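Local coordinates for protein sulfide-quinone reductase (Aquifex aeolicus, PDB 3HYW) that oxidises hydrogen sulfide with the help of FAD and a quinone, building polysulfur that is released typically as cyclooctasulfur, at residues 187-190 with 191-195; 201-204 with 205-209; 42-45 with 46-49. All coordinates share one frame; numbering follows the deposited sequence.

Contact 1: 187-190 with 191-195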
loop_
_atom_site.group_PDB
_atom_site.type_symbol
_atom_site.label_atom_id
_atom_site.label_comp_id
_atom_site.label_asym_id
_atom_site.label_seq_id
_atom_site.Cartn_x
_atom_site.Cartn_y
_atom_site.Cartn_z
ATOM N N SER A 187 19.220 -6.832 -1.389
ATOM C CA SER A 187 19.845 -6.024 -0.348
ATOM C C SER A 187 19.091 -4.708 -0.102
ATOM O O SER A 187 19.235 -4.096 0.959
ATOM C CB SER A 187 21.300 -5.739 -0.722
ATOM O OG SER A 187 21.430 -5.440 -2.110
ATOM N N GLU A 188 18.296 -4.271 -1.081
ATOM C CA GLU A 188 17.433 -3.098 -0.911
ATOM C C GLU A 188 16.580 -3.261 0.335
ATOM O O GLU A 188 16.124 -4.377 0.625
ATOM C CB GLU A 188 16.484 -2.941 -2.096
ATOM C CG GLU A 188 17.114 -2.523 -3.406
ATOM C CD GLU A 188 16.187 -2.854 -4.548
ATOM O OE1 GLU A 188 16.046 -4.056 -4.863
ATOM O OE2 GLU A 188 15.560 -1.934 -5.098
ATOM N N PRO A 189 16.347 -2.156 1.072
ATOM C CA PRO A 189 15.509 -2.208 2.267
ATOM C C PRO A 189 14.057 -2.522 1.915
ATOM O O PRO A 189 13.317 -3.022 2.750
ATOM C CB PRO A 189 15.620 -0.791 2.841
ATOM C CG PRO A 189 15.995 0.068 1.671
ATOM C CD PRO A 189 16.868 -0.798 0.820
ATOM N N TYR A 190 13.667 -2.220 0.679
ATOM C CA TYR A 190 12.335 -2.552 0.171
ATOM C C TYR A 190 12.392 -2.631 -1.346
ATOM O O TYR A 190 13.344 -2.149 -1.957
ATOM C CB TYR A 190 11.294 -1.514 0.620
ATOM C CG TYR A 190 11.690 -0.086 0.337
ATOM C CD1 TYR A 190 11.509 0.469 -0.928
ATOM C CD2 TYR A 190 12.249 0.713 1.332
ATOM C CE1 TYR A 190 11.876 1.781 -1.197
ATOM C CE2 TYR A 190 12.622 2.036 1.071
ATOM C CZ TYR A 190 12.433 2.554 -0.197
ATOM O OH TYR A 190 12.784 3.853 -0.478
ATOM N N LEU A 191 11.376 -3.233 -1.952
ATOM C CA LEU A 191 11.313 -3.348 -3.409
ATOM C C LEU A 191 11.254 -1.965 -4.049
ATOM O O LEU A 191 10.600 -1.073 -3.528
ATOM C CB LEU A 191 10.073 -4.139 -3.807
ATOM C CG LEU A 191 10.132 -5.638 -4.112
ATOM C CD1 LEU A 191 11.180 -6.402 -3.312
ATOM C CD2 LEU A 191 8.748 -6.228 -3.929
ATOM N N GLY A 192 11.928 -1.789 -5.181
ATOM C CA GLY A 192 11.864 -0.523 -5.893
ATOM C C GLY A 192 12.579 0.621 -5.192
ATOM O O GLY A 192 12.264 1.793 -5.436
ATOM N N HIS A 193 13.521 0.279 -4.309
ATOM C CA HIS A 193 14.460 1.243 -3.731
ATOM C C HIS A 193 15.503 1.668 -4.764
ATOM O O HIS A 193 15.812 2.858 -4.883
ATOM C CB HIS A 193 15.145 0.648 -2.493
ATOM C CG HIS A 193 16.120 1.569 -1.829
ATOM N ND1 HIS A 193 17.432 1.688 -2.240
ATOM C CD2 HIS A 193 15.987 2.387 -0.759
ATOM C CE1 HIS A 193 18.059 2.551 -1.462
ATOM N NE2 HIS A 193 17.205 2.992 -0.557
ATOM N N PHE A 194 16.059 0.685 -5.482
ATOM C CA PHE A 194 16.981 0.907 -6.613
ATOM C C PHE A 194 18.332 1.548 -6.257
ATOM O O PHE A 194 19.078 1.945 -7.147
ATOM C CB PHE A 194 16.324 1.736 -7.730
ATOM C CG PHE A 194 15.045 1.153 -8.282
ATOM C CD1 PHE A 194 14.948 -0.201 -8.612
ATOM C CD2 PHE A 194 13.945 1.981 -8.515
ATOM C CE1 PHE A 194 13.757 -0.731 -9.137
ATOM C CE2 PHE A 194 12.751 1.469 -9.048
ATOM C CZ PHE A 194 12.658 0.106 -9.359
ATOM N N GLY A 195 18.647 1.650 -4.971
ATOM C CA GLY A 195 19.839 2.389 -4.544
ATOM C C GLY A 195 19.656 3.904 -4.634
ATOM O O GLY A 195 20.631 4.656 -4.603
#

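Contact 2: 201-204 with 205-209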
loop_
_atom_site.group_PDB
_atom_site.type_symbol
_atom_site.label_atom_id
_atom_site.label_comp_id
_atom_site.label_asym_id
_atom_site.label_seq_id
_atom_site.Cartn_x
_atom_site.Cartn_y
_atom_site.Cartn_z
ATOM N N ALA A 201 6.283 6.501 -6.220
ATOM C CA ALA A 201 5.720 5.292 -5.626
ATOM C C ALA A 201 6.235 3.999 -6.283
ATOM O O ALA A 201 5.457 3.083 -6.547
ATOM C CB ALA A 201 4.187 5.358 -5.661
ATOM N N SER A 202 7.549 3.918 -6.522
ATOM C CA SER A 202 8.164 2.725 -7.122
ATOM C C SER A 202 8.050 1.467 -6.250
ATOM O O SER A 202 7.941 0.360 -6.775
ATOM C CB SER A 202 9.636 2.982 -7.475
ATOM O OG SER A 202 10.378 3.376 -6.332
ATOM N N LYS A 203 8.083 1.638 -4.930
ATOM C CA LYS A 203 7.949 0.517 -4.006
ATOM C C LYS A 203 6.560 -0.108 -4.140
ATOM O O LYS A 203 6.430 -1.314 -4.350
ATOM C CB LYS A 203 8.200 0.981 -2.567
ATOM C CG LYS A 203 7.892 -0.054 -1.488
ATOM C CD LYS A 203 7.895 0.595 -0.117
ATOM C CE LYS A 203 7.632 -0.419 0.977
ATOM N NZ LYS A 203 7.086 0.243 2.192
ATOM N N ARG A 204 5.537 0.739 -4.029
ATOM C CA ARG A 204 4.139 0.351 -4.184
ATOM C C ARG A 204 3.882 -0.280 -5.556
ATOM O O ARG A 204 3.170 -1.282 -5.657
ATOM C CB ARG A 204 3.251 1.585 -3.961
ATOM C CG ARG A 204 1.787 1.327 -3.634
ATOM C CD ARG A 204 1.204 2.500 -2.829
ATOM N NE ARG A 204 1.194 2.214 -1.393
ATOM C CZ ARG A 204 1.306 3.118 -0.418
ATOM N NH1 ARG A 204 1.455 4.406 -0.690
ATOM N NH2 ARG A 204 1.268 2.723 0.849
ATOM N N LEU A 205 4.476 0.303 -6.596
ATOM C CA LEU A 205 4.367 -0.182 -7.975
ATOM C C LEU A 205 4.966 -1.578 -8.168
ATOM O O LEU A 205 4.332 -2.447 -8.762
ATOM C CB LEU A 205 5.045 0.809 -8.943
ATOM C CG LEU A 205 4.985 0.596 -10.464
ATOM C CD1 LEU A 205 5.007 1.938 -11.200
ATOM C CD2 LEU A 205 6.098 -0.313 -11.001
ATOM N N VAL A 206 6.199 -1.773 -7.700
ATOM C CA VAL A 206 6.893 -3.053 -7.878
ATOM C C VAL A 206 6.269 -4.142 -7.003
ATOM O O VAL A 206 6.154 -5.286 -7.431
ATOM C CB VAL A 206 8.420 -2.943 -7.608
ATOM C CG1 VAL A 206 9.088 -4.314 -7.711
ATOM C CG2 VAL A 206 9.063 -1.984 -8.588
ATOM N N GLU A 207 5.875 -3.780 -5.783
ATOM C CA GLU A 207 5.170 -4.704 -4.889
ATOM C C GLU A 207 3.894 -5.240 -5.535
ATOM O O GLU A 207 3.666 -6.451 -5.544
ATOM C CB GLU A 207 4.829 -4.033 -3.559
ATOM C CG GLU A 207 5.953 -4.026 -2.543
ATOM C CD GLU A 207 5.594 -3.265 -1.276
ATOM O OE1 GLU A 207 4.500 -2.661 -1.217
ATOM O OE2 GLU A 207 6.410 -3.268 -0.335
ATOM N N ASP A 208 3.073 -4.340 -6.081
ATOM C CA ASP A 208 1.809 -4.729 -6.720
ATOM C C ASP A 208 2.064 -5.586 -7.948
ATOM O O ASP A 208 1.318 -6.520 -8.230
ATOM C CB ASP A 208 0.989 -3.502 -7.135
ATOM C CG ASP A 208 0.314 -2.823 -5.969
ATOM O OD1 ASP A 208 0.541 -3.232 -4.807
ATOM O OD2 ASP A 208 -0.457 -1.873 -6.221
ATOM N N LEU A 209 3.128 -5.251 -8.664
ATOM C CA LEU A 209 3.536 -5.950 -9.873
ATOM C C LEU A 209 4.015 -7.371 -9.582
ATOM O O LEU A 209 3.660 -8.303 -10.300
ATOM C CB LEU A 209 4.640 -5.147 -10.562
ATOM C CG LEU A 209 5.172 -5.586 -11.920
ATOM C CD1 LEU A 209 4.148 -5.306 -13.016
ATOM C CD2 LEU A 209 6.464 -4.848 -12.193
#

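Contact 3: 42-45 with 46-49. With FAD (flavin-adenine dinucleotide), chain G.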
loop_
_atom_site.group_PDB
_atom_site.type_symbol
_atom_site.label_atom_id
_atom_site.label_comp_id
_atom_site.label_asym_id
_atom_site.label_seq_id
_atom_site.Cartn_x
_atom_site.Cartn_y
_atom_site.Cartn_z
ATOM N N THR A 42 24.748 -2.206 -23.353
ATOM C CA THR A 42 24.487 -2.813 -22.046
ATOM C C THR A 42 22.992 -2.995 -21.704
ATOM O O THR A 42 22.601 -4.056 -21.200
ATOM C CB THR A 42 25.234 -2.052 -20.906
ATOM O OG1 THR A 42 26.550 -1.671 -21.345
ATOM C CG2 THR A 42 25.386 -2.933 -19.715
ATOM N N PRO A 43 22.150 -1.966 -21.951
ATOM C CA PRO A 43 20.717 -2.133 -21.663
ATOM C C PRO A 43 19.979 -3.268 -22.397
ATOM O O PRO A 43 18.842 -3.585 -22.028
ATOM C CB PRO A 43 20.124 -0.779 -22.070
ATOM C CG PRO A 43 21.233 0.172 -21.890
ATOM C CD PRO A 43 22.430 -0.592 -22.410
ATOM N N ALA A 44 20.603 -3.864 -23.411
ATOM C CA ALA A 44 20.009 -5.012 -24.103
ATOM C C ALA A 44 20.607 -6.341 -23.639
ATOM O O ALA A 44 20.266 -7.392 -24.174
ATOM C CB ALA A 44 20.131 -4.866 -25.636
ATOM N N PHE A 45 21.496 -6.289 -22.646
ATOM C CA PHE A 45 22.107 -7.507 -22.104
ATOM C C PHE A 45 21.101 -8.449 -21.410
ATOM O O PHE A 45 21.212 -9.671 -21.557
ATOM C CB PHE A 45 23.304 -7.201 -21.182
ATOM C CG PHE A 45 24.532 -6.663 -21.900
ATOM C CD1 PHE A 45 24.563 -6.524 -23.290
ATOM C CD2 PHE A 45 25.672 -6.332 -21.175
ATOM C CE1 PHE A 45 25.699 -6.031 -23.935
ATOM C CE2 PHE A 45 26.818 -5.849 -21.811
ATOM C CZ PHE A 45 26.829 -5.696 -23.194
ATOM N N PRO A 46 20.125 -7.898 -20.650
ATOM C CA PRO A 46 19.075 -8.793 -20.137
ATOM C C PRO A 46 18.306 -9.520 -21.242
ATOM O O PRO A 46 17.937 -10.686 -21.079
ATOM C CB PRO A 46 18.144 -7.847 -19.357
ATOM C CG PRO A 46 19.016 -6.661 -18.997
ATOM C CD PRO A 46 19.934 -6.506 -20.182
ATOM N N HIS A 47 18.066 -8.830 -22.354
ATOM C CA HIS A 47 17.401 -9.422 -23.510
ATOM C C HIS A 47 18.307 -10.451 -24.179
ATOM O O HIS A 47 17.828 -11.478 -24.643
ATOM C CB HIS A 47 17.010 -8.332 -24.513
ATOM C CG HIS A 47 16.282 -7.176 -23.902
ATOM N ND1 HIS A 47 16.895 -6.266 -23.065
ATOM C CD2 HIS A 47 14.993 -6.778 -24.010
ATOM C CE1 HIS A 47 16.013 -5.365 -22.677
ATOM N NE2 HIS A 47 14.852 -5.649 -23.243
ATOM N N LEU A 48 19.612 -10.170 -24.239
ATOM C CA LEU A 48 20.579 -11.150 -24.752
ATOM C C LEU A 48 20.554 -12.421 -23.902
ATOM O O LEU A 48 20.580 -13.530 -24.432
ATOM C CB LEU A 48 21.997 -10.571 -24.799
ATOM C CG LEU A 48 23.106 -11.429 -25.439
ATOM C CD1 LEU A 48 22.913 -11.581 -26.965
ATOM C CD2 LEU A 48 24.486 -10.866 -25.149
ATOM N N ALA A 49 20.495 -12.245 -22.583
ATOM C CA ALA A 49 20.406 -13.367 -21.651
ATOM C C ALA A 49 19.128 -14.174 -21.841
ATOM O O ALA A 49 19.106 -15.387 -21.608
ATOM C CB ALA A 49 20.517 -12.876 -20.222
HETATM P PA FAD G . 30.612 0.185 -19.964
HETATM O O1A FAD G . 29.576 0.676 -20.943
HETATM O O2A FAD G . 30.472 -1.183 -19.370
HETATM O O5B FAD G . 32.018 0.308 -20.715
HETATM C C5B FAD G . 33.274 0.093 -20.094
HETATM C C4B FAD G . 34.276 -0.163 -21.208
HETATM O O4B FAD G . 35.606 -0.139 -20.690
HETATM C C3B FAD G . 34.087 -1.545 -21.812
HETATM O O3B FAD G . 34.244 -1.450 -23.233
HETATM C C2B FAD G . 35.208 -2.362 -21.201
HETATM O O2B FAD G . 35.599 -3.445 -22.043
HETATM C C1B FAD G . 36.306 -1.322 -21.074
HETATM N N9A FAD G . 37.355 -1.627 -20.064
HETATM C C8A FAD G . 37.186 -2.171 -18.840
HETATM N N7A FAD G . 38.395 -2.257 -18.230
HETATM C C5A FAD G . 39.321 -1.767 -19.088
HETATM C C6A FAD G . 40.704 -1.603 -19.030
HETATM N N6A FAD G . 41.392 -1.976 -17.927
HETATM N N1A FAD G . 41.359 -1.059 -20.090
HETATM C C2A FAD G . 40.692 -0.682 -21.195
HETATM N N3A FAD G . 39.360 -0.832 -21.278
HETATM C C4A FAD G . 38.656 -1.366 -20.239
HETATM N N1 FAD G . 21.353 2.049 -17.727
HETATM C C2 FAD G . 20.228 2.636 -18.216
HETATM O O2 FAD G . 20.130 3.879 -18.227
HETATM N N3 FAD G . 19.203 1.899 -18.708
HETATM C C4 FAD G . 19.285 0.553 -18.720
HETATM O O4 FAD G . 18.258 -0.208 -19.201
HETATM C C4X FAD G . 20.424 -0.069 -18.223
HETATM N N5 FAD G . 20.496 -1.420 -18.231
HETATM C C5X FAD G . 21.596 -2.047 -17.759
HETATM C C6 FAD G . 21.653 -3.444 -17.792
HETATM C C7 FAD G . 22.769 -4.117 -17.305
HETATM C C7M FAD G . 22.785 -5.633 -17.354
HETATM C C8 FAD G . 23.834 -3.378 -16.783
HETATM C C8M FAD G . 25.080 -4.045 -16.230
HETATM C C9 FAD G . 23.767 -1.982 -16.749
HETATM C C9A FAD G . 22.651 -1.292 -17.248
HETATM N N10 FAD G . 22.585 0.072 -17.240
HETATM C C10 FAD G . 21.475 0.694 -17.716
HETATM C "C1'" FAD G . 23.678 0.865 -16.631
HETATM C "C2'" FAD G . 24.677 1.602 -17.498
HETATM O "O2'" FAD G . 23.996 2.384 -18.488
HETATM C "C3'" FAD G . 25.662 0.596 -18.095
HETATM O "O3'" FAD G . 26.322 -0.117 -17.022
HETATM C "C4'" FAD G . 26.698 1.287 -18.972
HETATM O "O4'" FAD G . 27.304 0.293 -19.808
HETATM C "C5'" FAD G . 27.758 1.986 -18.129
HETATM O "O5'" FAD G . 28.656 2.700 -18.973
HETATM P P FAD G . 30.243 2.755 -18.691
HETATM O O1P FAD G . 30.873 3.532 -19.816
HETATM O O2P FAD G . 30.509 3.176 -17.262
HETATM O O3P FAD G . 30.723 1.217 -18.745
#

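Contact 1: 187-190 with 191-195
Glu-188 reaches across a type II beta turn, formed by Tyr-190 to His-193, and grips the backbone beyond it. The turn sits in the loop between strand 182-185 and helix 202-212. Phe-194 N donates to Glu-188 OE2 at 2.7 Å, and the N-H...O angle is 170°. The oxygen is met on its anti side, with the donor out of the carboxylate plane. The glutamate chain is extended beyond CG and runs past His-193 CB to the amides of 193 and 194. The other oxygen, OE1, is bonded to Tyr-161 and Thr-186, and both ends of the buried carboxylate are thus held. The bond that closes the turn, His-193 N to Tyr-190 O, is weak at 3.4 Å.

The side chain of His-193 packs against both Pro-189 and Tyr-190. CG lies anti to the backbone N (chi1 -180°), which carries the imidazole to them. Pro-189 CD rests on one face of this ring, 3.7 Å from its centroid, in a CH-pi contact. The edge of the imidazole points at the face of Tyr-190 in an offset edge-to-face pair. The centroids are 5.2 Å apart and the planes stand at 72°. His-193 CB lies over the same tyrosine ring, toward its rim. On the polar side, Gly-195 N donates to His-193 ND1 at 3.0 Å, and NE2 is bonded to Glu-302. This is consistent with the proton being on NE2. Both nitrogens are engaged, which fixes the rotation of the ring.

Phe-194 points away from 187-190, and Gly-192 CA lies over one face of its ring. The ring belongs to the octathiocane pocket and meets Tyr-161 and Phe-358 edge-to-face. At the far rim of the tyrosine, Tyr-190 OH lies 3.5 Å from His-193 CD2.

Contact 2: 201-204 with 205-209
The carbonyl of Ala-201, at the N-cap position, accepts the N-H of Leu-205, and those of Ser-202, Lys-203 and Arg-204 likewise accept from Val-206, Glu-207 and Asp-208. These are the regular i to i+4 bonds of the first turns of helix 202-212. The first, Leu-205 N to Ala-201 O, is 2.9 Å long. The helix is the crossover of a beta-alpha-beta unit between strands 182-185 and 216-218.

Lys-203 and Glu-207 lie side by side, one turn apart, and point the same way. The lysine is fully extended, with CG anti to the backbone N (chi1 172°). Its CE passes 3.4 Å from Glu-207 OE2, but NZ stays 4.4 Å from that oxygen, beyond a salt bridge. The carboxylate therefore meets mainly the aliphatic part of the lysine. On the buried side, Val-206 turns its CG2 branch to Ser-202 O at 3.2 Å, and it also touches Tyr-161 of helix 158-173. Leu-205 touches Ala-201 O with CB and sends its branches away toward Phe-358.

Arg-204 bends at chi3 and leaves its own helix. Its salt bridges are made to another chain: NH1 to Asp-208 of a second subunit and NH2 to Glu-207 of that same subunit. Asp-208 OD1 in turn receives Arg-204 NH1 of the third subunit. Each chain thus gives an arginine to one neighbour and takes one from the other. The guanidinium groups come close together, but their salt bridges to carboxylates would probably offset the repulsion. The helix start is thus a charged junction of the homotrimer.

Contact 3: 42-45 with 46-49
Thr-42 OG1 is gripped by two groups: O4' of the FAD ribityl chain at 2.6 Å, and, through a weak bond, Gly-40 O. Either hydroxyl of the first pair could be the donor. OG1 lies beside the backbone N (chi1 -40°), which sends the other branch, CG2, to the flavin. CG2 sits over the C8-C9 side of the dimethylbenzene ring, 3.3 Å from FAD C8. Pro-43 comes in on the same face of the isoalloxazine. Its CG lies 3.7 Å from FAD C4, and CB faces the carbonyl O4. Both residues bind FAD.

Behind this surface the chain passes from a 3-10 turn, 42-44, into helix 45-50. Phe-45 N closes the turn on Thr-42 O. The next residue, Pro-46, has no N-H to give, and its CD lies 3.8 Å from Thr-42 O instead. A proline fits here because the first turn of a helix needs no such bond. The regular pattern then takes over, with Leu-48 N to Ala-44 O and Ala-49 N to Phe-45 O, each 2.9 Å. The Phe-45 ring folds back under the turn, and Thr-42 CA stands over its centre.

His-47 turns the edge of its imidazole to the turn. CE1 lies 3.4 Å from Pro-43 O, near the ring plane, and NE2 is bonded to Asp-350. The side chain also touches Lys-382, another FAD ligand. Pro-46 packs on helix 158-173 and Leu-48 on helix 126-141.

The chemistry is divided by side: one hydroxyl bonds O4' of the ribityl chain, while methyl and methylene groups press on the flavin face. Thr-42 and Pro-43 thus meet the isoalloxazine through carbon atoms.

Contacts 1 and 2 are neighbours in the fold. The loop of 187-195 leads into helix 202-212, and Gly-192 O probably bonds Ser-202 OG at 2.6 Å. Tyr-190 packs on Lys-203, and Phe-194 on Ser-202. Contact 3 stands apart, its centre about 21 Å and 23 Å from those of contacts 1 and 2. Contacts 1 and 3 are buried: contact 1 gives Phe-194 to the octathiocane pocket, and contact 3 gives Thr-42 and Pro-43 to the FAD site. Contact 2 is partly buried and meets two other subunits. The chemistry follows the place: aromatic packing and a held carboxylate in contact 1, intersubunit charges in contact 2, one hydroxyl bond and apolar packing on FAD in contact 3.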